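PDB 4D9M: diaminopropionate ammonia-lyase from Escherichia coli, which catalyses the pyridoxal 5'-phosphate-dependent alpha,beta-elimination of both L- and D-diaminopropionate to pyruvate and ammonia, working as a homodimer. Local coordinates for residues F71-F76 with H123-A128; I8-N13 with Q308-Q313; P224-L229 with K367-L372. One frame throughout, in Å; residues are numbered along the deposited sequence.

Interaction 1 (F71-F76 with H123-A128). With 0JO (2-{[(E)-{3-hydroxy-2-methyl-5-[(phosphonooxy)methyl]pyridin-4-yl}methylidene]amino}prop-2-enoic acid), chain D.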
loop_
_atom_site.group_PDB
_atom_site.type_symbol
_atom_site.label_atom_id
_atom_site.label_comp_id
_atom_site.label_asym_id
_atom_site.label_seq_id
_atom_site.Cartn_x
_atom_site.Cartn_y
_atom_site.Cartn_z
ATOM N N PHE B 71 -8.382 8.888 19.462
ATOM C CA PHE B 71 -8.343 8.327 20.818
ATOM C C PHE B 71 -7.956 6.844 20.891
ATOM O O PHE B 71 -8.491 6.108 21.724
ATOM C CB PHE B 71 -9.694 8.517 21.520
ATOM C CG PHE B 71 -9.966 9.919 21.976
ATOM C CD1 PHE B 71 -10.767 10.763 21.218
ATOM C CD2 PHE B 71 -9.452 10.387 23.179
ATOM C CE1 PHE B 71 -11.047 12.049 21.646
ATOM C CE2 PHE B 71 -9.727 11.673 23.609
ATOM C CZ PHE B 71 -10.523 12.505 22.838
ATOM N N GLY B 72 -7.057 6.401 20.013
ATOM C CA GLY B 72 -6.594 5.010 20.007
ATOM C C GLY B 72 -7.621 3.975 19.577
ATOM O O GLY B 72 -7.330 2.775 19.559
ATOM N N LEU B 73 -8.813 4.430 19.197
ATOM C CA LEU B 73 -9.916 3.525 18.857
ATOM C C LEU B 73 -10.045 3.191 17.367
ATOM O O LEU B 73 -10.954 2.448 16.969
ATOM C CB LEU B 73 -11.246 4.065 19.407
ATOM C CG LEU B 73 -11.372 4.321 20.918
ATOM C CD1 LEU B 73 -12.835 4.501 21.285
ATOM C CD2 LEU B 73 -10.762 3.207 21.758
ATOM N N ASN B 74 -9.144 3.736 16.550
ATOM C CA ASN B 74 -9.060 3.412 15.118
ATOM C C ASN B 74 -10.286 3.819 14.273
ATOM O O ASN B 74 -10.441 3.370 13.133
ATOM C CB ASN B 74 -8.749 1.918 14.946
ATOM C CG ASN B 74 -7.831 1.630 13.771
ATOM O OD1 ASN B 74 -7.431 2.533 13.025
ATOM N ND2 ASN B 74 -7.493 0.352 13.599
ATOM N N ALA B 75 -11.142 4.667 14.840
ATOM C CA ALA B 75 -12.379 5.131 14.190
ATOM C C ALA B 75 -12.898 6.413 14.847
ATOM O O ALA B 75 -12.435 6.792 15.921
ATOM C CB ALA B 75 -13.446 4.045 14.228
ATOM N N PHE B 76 -13.860 7.070 14.204
ATOM C CA PHE B 76 -14.389 8.360 14.674
ATOM C C PHE B 76 -15.566 8.222 15.644
ATOM O O PHE B 76 -15.878 9.165 16.387
ATOM C CB PHE B 76 -14.862 9.197 13.481
ATOM C CG PHE B 76 -16.208 8.785 12.951
ATOM C CD1 PHE B 76 -16.321 7.752 12.033
ATOM C CD2 PHE B 76 -17.366 9.414 13.391
ATOM C CE1 PHE B 76 -17.558 7.355 11.554
ATOM C CE2 PHE B 76 -18.611 9.018 12.917
ATOM C CZ PHE B 76 -18.705 7.985 11.996
ATOM N N HIS B 123 -19.294 1.824 16.670
ATOM C CA HIS B 123 -20.179 2.488 17.622
ATOM C C HIS B 123 -20.160 1.843 18.990
ATOM O O HIS B 123 -19.952 2.527 19.994
ATOM C CB HIS B 123 -21.601 2.583 17.086
ATOM C CG HIS B 123 -22.590 3.099 18.097
ATOM N ND1 HIS B 123 -22.404 4.255 18.764
ATOM C CD2 HIS B 123 -23.796 2.575 18.546
ATOM C CE1 HIS B 123 -23.439 4.457 19.600
ATOM N NE2 HIS B 123 -24.289 3.427 19.467
ATOM N N GLY B 124 -20.378 0.528 19.034
ATOM C CA GLY B 124 -20.307 -0.234 20.279
ATOM C C GLY B 124 -18.977 -0.046 20.982
ATOM O O GLY B 124 -18.943 0.222 22.179
ATOM N N ARG B 125 -17.889 -0.164 20.223
ATOM C CA ARG B 125 -16.535 0.063 20.731
ATOM C C ARG B 125 -16.397 1.441 21.374
ATOM O O ARG B 125 -15.836 1.569 22.469
ATOM C CB ARG B 125 -15.503 -0.109 19.608
ATOM C CG ARG B 125 -14.060 0.052 20.047
ATOM C CD ARG B 125 -13.107 -0.332 18.924
ATOM N NE ARG B 125 -11.697 -0.198 19.302
ATOM C CZ ARG B 125 -10.675 -0.573 18.537
ATOM N NH1 ARG B 125 -10.888 -1.102 17.334
ATOM N NH2 ARG B 125 -9.436 -0.412 18.967
ATOM N N GLY B 126 -16.907 2.462 20.683
ATOM C CA GLY B 126 -16.974 3.818 21.212
ATOM C C GLY B 126 -17.776 3.899 22.498
ATOM O O GLY B 126 -17.351 4.547 23.458
ATOM N N VAL B 127 -18.932 3.233 22.518
ATOM C CA VAL B 127 -19.765 3.162 23.723
ATOM C C VAL B 127 -19.031 2.420 24.851
ATOM O O VAL B 127 -18.842 2.978 25.931
ATOM C CB VAL B 127 -21.160 2.548 23.433
ATOM C CG1 VAL B 127 -21.890 2.174 24.722
ATOM C CG2 VAL B 127 -22.002 3.511 22.609
ATOM N N ALA B 128 -18.594 1.190 24.583
ATOM C CA ALA B 128 -17.849 0.381 25.562
ATOM C C ALA B 128 -16.679 1.131 26.204
ATOM O O ALA B 128 -16.502 1.097 27.426
ATOM C CB ALA B 128 -17.361 -0.908 24.919
HETATM O O 0JO D . -20.317 1.609 14.146
HETATM C C 0JO D . -21.375 1.123 13.684
HETATM O OXT 0JO D . -22.065 0.290 14.330
HETATM C CA 0JO D . -21.798 1.547 12.345
HETATM C CB 0JO D . -23.017 1.309 11.869
HETATM N N 0JO D . -20.874 2.181 11.605
HETATM C C4A 0JO D . -21.093 3.151 10.815
HETATM C C4 0JO D . -19.959 3.758 10.067
HETATM C C3 0JO D . -18.649 3.397 10.367
HETATM O O3 0JO D . -18.378 2.479 11.340
HETATM C C2 0JO D . -17.604 3.979 9.659
HETATM C C2A 0JO D . -16.189 3.601 9.965
HETATM N N1 0JO D . -17.832 4.892 8.689
HETATM C C6 0JO D . -19.082 5.263 8.389
HETATM C C5 0JO D . -20.166 4.706 9.063
HETATM C C5A 0JO D . -21.546 5.164 8.665
HETATM O OP4 0JO D . -22.011 6.111 9.613
HETATM P P 0JO D . -23.588 6.276 9.843
HETATM O OP3 0JO D . -24.135 6.564 8.470
HETATM O OP1 0JO D . -23.652 7.421 10.820
HETATM O OP2 0JO D . -24.043 4.936 10.381
HETATM O O HOH W 1 -8.580 -1.245 15.856
#

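Interaction 2 (I8-N13 with Q308-Q313)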
loop_
_atom_site.group_PDB
_atom_site.type_symbol
_atom_site.label_atom_id
_atom_site.label_comp_id
_atom_site.label_asym_id
_atom_site.label_seq_id
_atom_site.Cartn_x
_atom_site.Cartn_y
_atom_site.Cartn_z
ATOM N N ILE B 8 -20.589 3.258 -10.671
ATOM C CA ILE B 8 -20.686 4.485 -9.889
ATOM C C ILE B 8 -21.844 5.342 -10.413
ATOM O O ILE B 8 -21.671 6.176 -11.308
ATOM C CB ILE B 8 -19.350 5.265 -9.837
ATOM C CG1 ILE B 8 -18.630 5.215 -11.186
ATOM C CG2 ILE B 8 -18.440 4.698 -8.749
ATOM C CD1 ILE B 8 -17.472 6.178 -11.299
ATOM N N ASP B 9 -23.033 5.095 -9.864
ATOM C CA ASP B 9 -24.246 5.787 -10.270
ATOM C C ASP B 9 -24.388 7.062 -9.467
ATOM O O ASP B 9 -24.360 7.034 -8.232
ATOM C CB ASP B 9 -25.485 4.913 -10.038
ATOM C CG ASP B 9 -25.539 3.699 -10.949
ATOM O OD1 ASP B 9 -25.192 3.808 -12.145
ATOM O OD2 ASP B 9 -25.956 2.628 -10.462
ATOM N N ILE B 10 -24.546 8.176 -10.175
ATOM C CA ILE B 10 -24.714 9.476 -9.540
ATOM C C ILE B 10 -26.146 9.978 -9.753
ATOM O O ILE B 10 -26.703 9.870 -10.852
ATOM C CB ILE B 10 -23.686 10.499 -10.070
ATOM C CG1 ILE B 10 -22.263 9.948 -9.928
ATOM C CG2 ILE B 10 -23.809 11.834 -9.343
ATOM C CD1 ILE B 10 -21.291 10.476 -10.967
ATOM N N ALA B 11 -26.744 10.500 -8.690
ATOM C CA ALA B 11 -28.058 11.114 -8.779
ATOM C C ALA B 11 -28.045 12.470 -8.094
ATOM O O ALA B 11 -27.662 12.581 -6.925
ATOM C CB ALA B 11 -29.119 10.210 -8.164
ATOM N N ASP B 12 -28.444 13.497 -8.839
ATOM C CA ASP B 12 -28.687 14.820 -8.276
ATOM C C ASP B 12 -29.810 14.729 -7.246
ATOM O O ASP B 12 -30.816 14.049 -7.470
ATOM C CB ASP B 12 -29.074 15.823 -9.370
ATOM C CG ASP B 12 -27.928 16.138 -10.325
ATOM O OD1 ASP B 12 -27.887 17.274 -10.845
ATOM O OD2 ASP B 12 -27.071 15.262 -10.565
ATOM N N ASN B 13 -29.627 15.402 -6.117
ATOM C CA ASN B 13 -30.673 15.490 -5.112
ATOM C C ASN B 13 -31.763 16.475 -5.535
ATOM O O ASN B 13 -31.643 17.685 -5.321
ATOM C CB ASN B 13 -30.086 15.872 -3.751
ATOM C CG ASN B 13 -31.150 16.087 -2.696
ATOM O OD1 ASN B 13 -32.258 15.553 -2.793
ATOM N ND2 ASN B 13 -30.821 16.883 -1.681
ATOM N N GLN B 308 -25.611 15.697 -4.128
ATOM C CA GLN B 308 -25.721 14.472 -4.911
ATOM C C GLN B 308 -25.598 13.221 -4.048
ATOM O O GLN B 308 -25.030 13.259 -2.952
ATOM C CB GLN B 308 -24.662 14.457 -6.018
ATOM C CG GLN B 308 -24.967 15.399 -7.177
ATOM C CD GLN B 308 -23.867 15.424 -8.216
ATOM O OE1 GLN B 308 -22.696 15.615 -7.895
ATOM N NE2 GLN B 308 -24.241 15.242 -9.475
ATOM N N PHE B 309 -26.150 12.121 -4.556
ATOM C CA PHE B 309 -26.023 10.805 -3.943
ATOM C C PHE B 309 -25.330 9.873 -4.926
ATOM O O PHE B 309 -25.600 9.937 -6.131
ATOM C CB PHE B 309 -27.398 10.234 -3.588
ATOM C CG PHE B 309 -28.265 11.172 -2.794
ATOM C CD1 PHE B 309 -29.315 11.847 -3.404
ATOM C CD2 PHE B 309 -28.034 11.378 -1.436
ATOM C CE1 PHE B 309 -30.120 12.712 -2.677
ATOM C CE2 PHE B 309 -28.834 12.242 -0.706
ATOM C CZ PHE B 309 -29.881 12.910 -1.325
ATOM N N ILE B 310 -24.441 9.020 -4.411
ATOM C CA ILE B 310 -23.743 8.023 -5.224
ATOM C C ILE B 310 -23.972 6.598 -4.708
ATOM O O ILE B 310 -23.684 6.288 -3.545
ATOM C CB ILE B 310 -22.226 8.310 -5.328
ATOM C CG1 ILE B 310 -21.976 9.552 -6.189
ATOM C CG2 ILE B 310 -21.481 7.113 -5.908
ATOM C CD1 ILE B 310 -20.514 9.838 -6.484
ATOM N N SER B 311 -24.506 5.746 -5.582
ATOM C CA SER B 311 -24.571 4.314 -5.320
ATOM C C SER B 311 -23.421 3.658 -6.076
ATOM O O SER B 311 -23.313 3.812 -7.297
ATOM C CB SER B 311 -25.922 3.742 -5.754
ATOM O OG SER B 311 -25.971 2.335 -5.564
ATOM N N CYS B 312 -22.555 2.946 -5.352
ATOM C CA CYS B 312 -21.352 2.368 -5.951
ATOM C C CYS B 312 -21.047 0.912 -5.571
ATOM O O CYS B 312 -21.470 0.413 -4.526
ATOM C CB CYS B 312 -20.136 3.252 -5.665
ATOM S SG CYS B 312 -19.535 3.186 -3.962
ATOM N N GLN B 313 -20.291 0.263 -6.451
ATOM C CA GLN B 313 -19.818 -1.110 -6.303
ATOM C C GLN B 313 -18.904 -1.266 -5.084
ATOM O O GLN B 313 -18.187 -0.337 -4.712
ATOM C CB GLN B 313 -19.038 -1.480 -7.566
ATOM C CG GLN B 313 -19.221 -2.907 -8.042
ATOM C CD GLN B 313 -18.542 -3.176 -9.377
ATOM O OE1 GLN B 313 -18.521 -2.324 -10.273
ATOM N NE2 GLN B 313 -17.994 -4.373 -9.521
#

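Interaction 3 (P224-L229 with K367-L372)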
loop_
_atom_site.group_PDB
_atom_site.type_symbol
_atom_site.label_atom_id
_atom_site.label_comp_id
_atom_site.label_asym_id
_atom_site.label_seq_id
_atom_site.Cartn_x
_atom_site.Cartn_y
_atom_site.Cartn_z
ATOM N N PRO B 224 -12.920 24.293 1.159
ATOM C CA PRO B 224 -13.370 23.137 0.378
ATOM C C PRO B 224 -14.501 23.510 -0.571
ATOM O O PRO B 224 -15.397 24.275 -0.197
ATOM C CB PRO B 224 -13.880 22.169 1.446
ATOM C CG PRO B 224 -14.306 23.051 2.576
ATOM C CD PRO B 224 -13.345 24.211 2.570
ATOM N N THR B 225 -14.449 22.981 -1.788
ATOM C CA THR B 225 -15.550 23.124 -2.735
ATOM C C THR B 225 -16.436 21.881 -2.685
ATOM O O THR B 225 -17.623 21.937 -3.019
ATOM C CB THR B 225 -15.045 23.331 -4.177
ATOM O OG1 THR B 225 -14.179 22.253 -4.538
ATOM C CG2 THR B 225 -14.286 24.649 -4.300
ATOM N N HIS B 226 -15.839 20.765 -2.259
ATOM C CA HIS B 226 -16.510 19.474 -2.215
ATOM C C HIS B 226 -16.314 18.768 -0.900
ATOM O O HIS B 226 -15.286 18.926 -0.237
ATOM C CB HIS B 226 -15.995 18.570 -3.335
ATOM C CG HIS B 226 -16.356 19.037 -4.720
ATOM N ND1 HIS B 226 -15.806 20.128 -5.285
ATOM C CD2 HIS B 226 -17.231 18.506 -5.665
ATOM C CE1 HIS B 226 -16.309 20.298 -6.521
ATOM N NE2 HIS B 226 -17.186 19.308 -6.753
ATOM N N VAL B 227 -17.313 17.981 -0.515
ATOM C CA VAL B 227 -17.146 16.983 0.527
ATOM C C VAL B 227 -17.803 15.667 0.119
ATOM O O VAL B 227 -18.926 15.649 -0.391
ATOM C CB VAL B 227 -17.610 17.473 1.925
ATOM C CG1 VAL B 227 -19.117 17.699 1.986
ATOM C CG2 VAL B 227 -17.152 16.502 3.010
ATOM N N LEU B 228 -17.066 14.577 0.303
ATOM C CA LEU B 228 -17.589 13.236 0.091
ATOM C C LEU B 228 -17.869 12.623 1.461
ATOM O O LEU B 228 -16.976 12.553 2.314
ATOM C CB LEU B 228 -16.573 12.389 -0.668
ATOM C CG LEU B 228 -16.253 12.769 -2.115
ATOM C CD1 LEU B 228 -14.799 12.450 -2.417
ATOM C CD2 LEU B 228 -17.163 12.019 -3.074
ATOM N N LEU B 229 -19.117 12.217 1.680
ATOM C CA LEU B 229 -19.523 11.623 2.953
ATOM C C LEU B 229 -20.100 10.243 2.739
ATOM O O LEU B 229 -21.133 10.085 2.078
ATOM C CB LEU B 229 -20.533 12.515 3.681
ATOM C CG LEU B 229 -20.031 13.921 4.038
ATOM C CD1 LEU B 229 -21.161 14.791 4.564
ATOM C CD2 LEU B 229 -18.878 13.845 5.029
ATOM N N LYS B 367 -10.115 21.569 -12.011
ATOM C CA LYS B 367 -8.769 21.883 -11.526
ATOM C C LYS B 367 -8.760 22.732 -10.249
ATOM O O LYS B 367 -7.730 22.847 -9.586
ATOM C CB LYS B 367 -7.953 22.570 -12.629
ATOM N N ASP B 368 -9.904 23.314 -9.906
ATOM C CA ASP B 368 -9.995 24.174 -8.729
ATOM C C ASP B 368 -10.618 23.497 -7.494
ATOM O O ASP B 368 -10.599 24.062 -6.390
ATOM C CB ASP B 368 -10.732 25.467 -9.089
ATOM C CG ASP B 368 -9.901 26.376 -9.996
ATOM O OD1 ASP B 368 -8.825 26.843 -9.551
ATOM O OD2 ASP B 368 -10.324 26.621 -11.148
ATOM N N ALA B 369 -11.143 22.287 -7.684
ATOM C CA ALA B 369 -11.868 21.582 -6.629
ATOM C C ALA B 369 -10.990 21.263 -5.425
ATOM O O ALA B 369 -9.931 20.647 -5.552
ATOM C CB ALA B 369 -12.516 20.316 -7.172
ATOM N N VAL B 370 -11.417 21.737 -4.265
ATOM C CA VAL B 370 -10.752 21.400 -3.020
ATOM C C VAL B 370 -11.658 20.372 -2.349
ATOM O O VAL B 370 -12.753 20.699 -1.870
ATOM C CB VAL B 370 -10.508 22.641 -2.140
ATOM C CG1 VAL B 370 -9.878 22.242 -0.812
ATOM C CG2 VAL B 370 -9.616 23.638 -2.873
ATOM N N VAL B 371 -11.211 19.121 -2.377
ATOM C CA VAL B 371 -12.060 18.000 -2.000
ATOM C C VAL B 371 -11.704 17.496 -0.610
ATOM O O VAL B 371 -10.585 17.020 -0.374
ATOM C CB VAL B 371 -11.985 16.846 -3.028
ATOM C CG1 VAL B 371 -13.214 15.958 -2.918
ATOM C CG2 VAL B 371 -11.878 17.392 -4.445
ATOM N N LEU B 372 -12.653 17.648 0.311
ATOM C CA LEU B 372 -12.539 17.071 1.644
ATOM C C LEU B 372 -13.125 15.669 1.641
ATOM O O LEU B 372 -14.261 15.460 1.201
ATOM C CB LEU B 372 -13.250 17.932 2.693
ATOM C CG LEU B 372 -13.274 17.456 4.157
ATOM C CD1 LEU B 372 -11.883 17.155 4.709
ATOM C CD2 LEU B 372 -13.990 18.472 5.035
#

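Interaction 1 (F71-F76 with H123-A128)
Arg-125 lays the flat of its guanidinium over the backbone carbonyl of Leu-73, whose O sits 3.4 Å from CZ and almost exactly above the centre of the group. The carbonyl therefore meets the pi face of the cation and takes none of its N-H bonds. With CG anti to the backbone N (chi1 -178°) and the chain extended from CG to NE, the arginine reaches from the helix to the loop at nearly full stretch. At its edge, NH1 donates to a water lying in the guanidinium plane at 2.7 Å, and Asn-74 ND2 donates to the same water at 3.0 Å. ND2 also bonds Asp-379, a second tie on the amide. Beside this polar bridge the methyl CD1 of Leu-73 rests on Gly-126 CA at 4.2 Å. In this fold-type II enzyme, related to the tryptophan synthase beta subunit, the loop leads directly into Lys-77, the cofactor lysine, while helix 122-133 starts at the carboxylate of the bound aminoacrylate adduct 0JO: His-123 N donates to its O at 2.7 Å. A leucine in place of Arg-125 would probably leave the Leu-73 carbonyl without its cationic cover and the water without one of its two donors, weakening the tie between loop and helix. On the cofactor side, the Phe-76 ring edge faces the pyridine, with CE1 3.8 Å from 0JO N1.

Interaction 2 (I8-N13 with Q308-Q313)
Asp-9 and Ser-311 face each other as an antiparallel hydrogen-bonded pair: Asp-9 N donates to Ser-311 O at 2.9 Å and Ser-311 N to Asp-9 O. Two residues along, Ala-11 and Phe-309 repeat the pattern, and the bond from Phe-309 N to Ala-11 O is nearly straight (173° at the hydrogen). Between them lies the non-hydrogen-bonded pair Ile-10 and Ile-310, whose side chains run alongside one another, CG1 against CG1 at 3.8 Å. On the same face the amide of Gln-308 passes obliquely by Ile-10 CG2 and donates through NE2 to Asp-12 OD2 at 3.0 Å. The carboxylate and amide planes stand 80° apart; the donor arrives from above the carboxylate plane, and the acceptor stays close to the amide plane. Strand 8-12 is an N-terminal edge strand, added antiparallel to the mainly parallel sheet of the larger domain. Just past it, Asn-13 packs against the Phe-309 ring, which lies on the face of Ala-11 and Ser-311. The backbone brings Asn-13 CB to 3.3 Å from Phe-309 CE1, and chi1 of 175° carries CG and the amide on along the ring, CG lying 3.5 Å from CE1. Farther out, Ala-306 O and Arg-303 O accept from Asn-13 ND2. The Gln-308 amide is set by His-254 at OE1 and Lys-362 O at NE2. Tyr-267 of helix 265-272 lies against Ala-11 and Phe-309, whereas Val-346 of helix 338-351 meets Ile-310.

Interaction 3 (P224-L229 with K367-L372)
Thr-225 holds OG1 between its backbone N and carbonyl carbon (chi1 56°), a rotation that turns the hydroxyl toward the neighbouring strand, where it accepts from Val-370 N at 2.8 Å. His-226 swings its ring back beside its own backbone N (chi1 -67°), bringing ND1 within 2.8 Å of the same OG1, a hydrogen bond that lies in the ring plane. Next to these groups Val-370 O takes two backbone donors: Thr-225 N, in the carbonyl plane on a lone pair, at 2.8 Å, and His-226 N, tilted 33° from that plane. From there the strands run parallel, Leu-372 N donating to His-226 O and Leu-372 O accepting from Leu-228 N. Val-227 and Leu-372 lie side by side on one face, CG2 to CG at 4.2 Å. On the other, Val-371 CG1 fits between His-226 CB and Leu-228 CD1, 3.8 Å from the former. Strands 226-230 and 370-375 are neighbours in the central parallel part of the larger sheet; beyond strand 226-230, strand 254-260 continues it, and His-254 stacks on the His-226 ring. His-226 NE2 bonds Leu-363 O, which makes NE2 the probable proton-bearing nitrogen; in a neutral ring ND1 would then accept from the threonine hydroxyl. On that reading OG1 would accept a hydrogen bond from Val-370 N and donate one to ND1, a pairing that would fix both side chains where the parallel pairing begins.

Interactions 2 and 3 belong to one seven-stranded sheet: strand 8-12 forms its edge beside 308-312, strand 254-260 follows, and 226-230 with 370-375 comes next. Their centres lie 16 Å apart and their nearest atoms about 5 Å. Along the chain their segments alternate, so the N-terminal strand is pinned to a region that the later pairing encloses. Interaction 1 lies on the opposite side of the chain's centre, 29 Å from interaction 2 and 27 Å from interaction 3, centre to centre. It is nested within the loop closed by interaction 2 and complete before interaction 3 opens. Thus the sheet contacts build the framework, while interaction 1 joins elements bordering the cofactor.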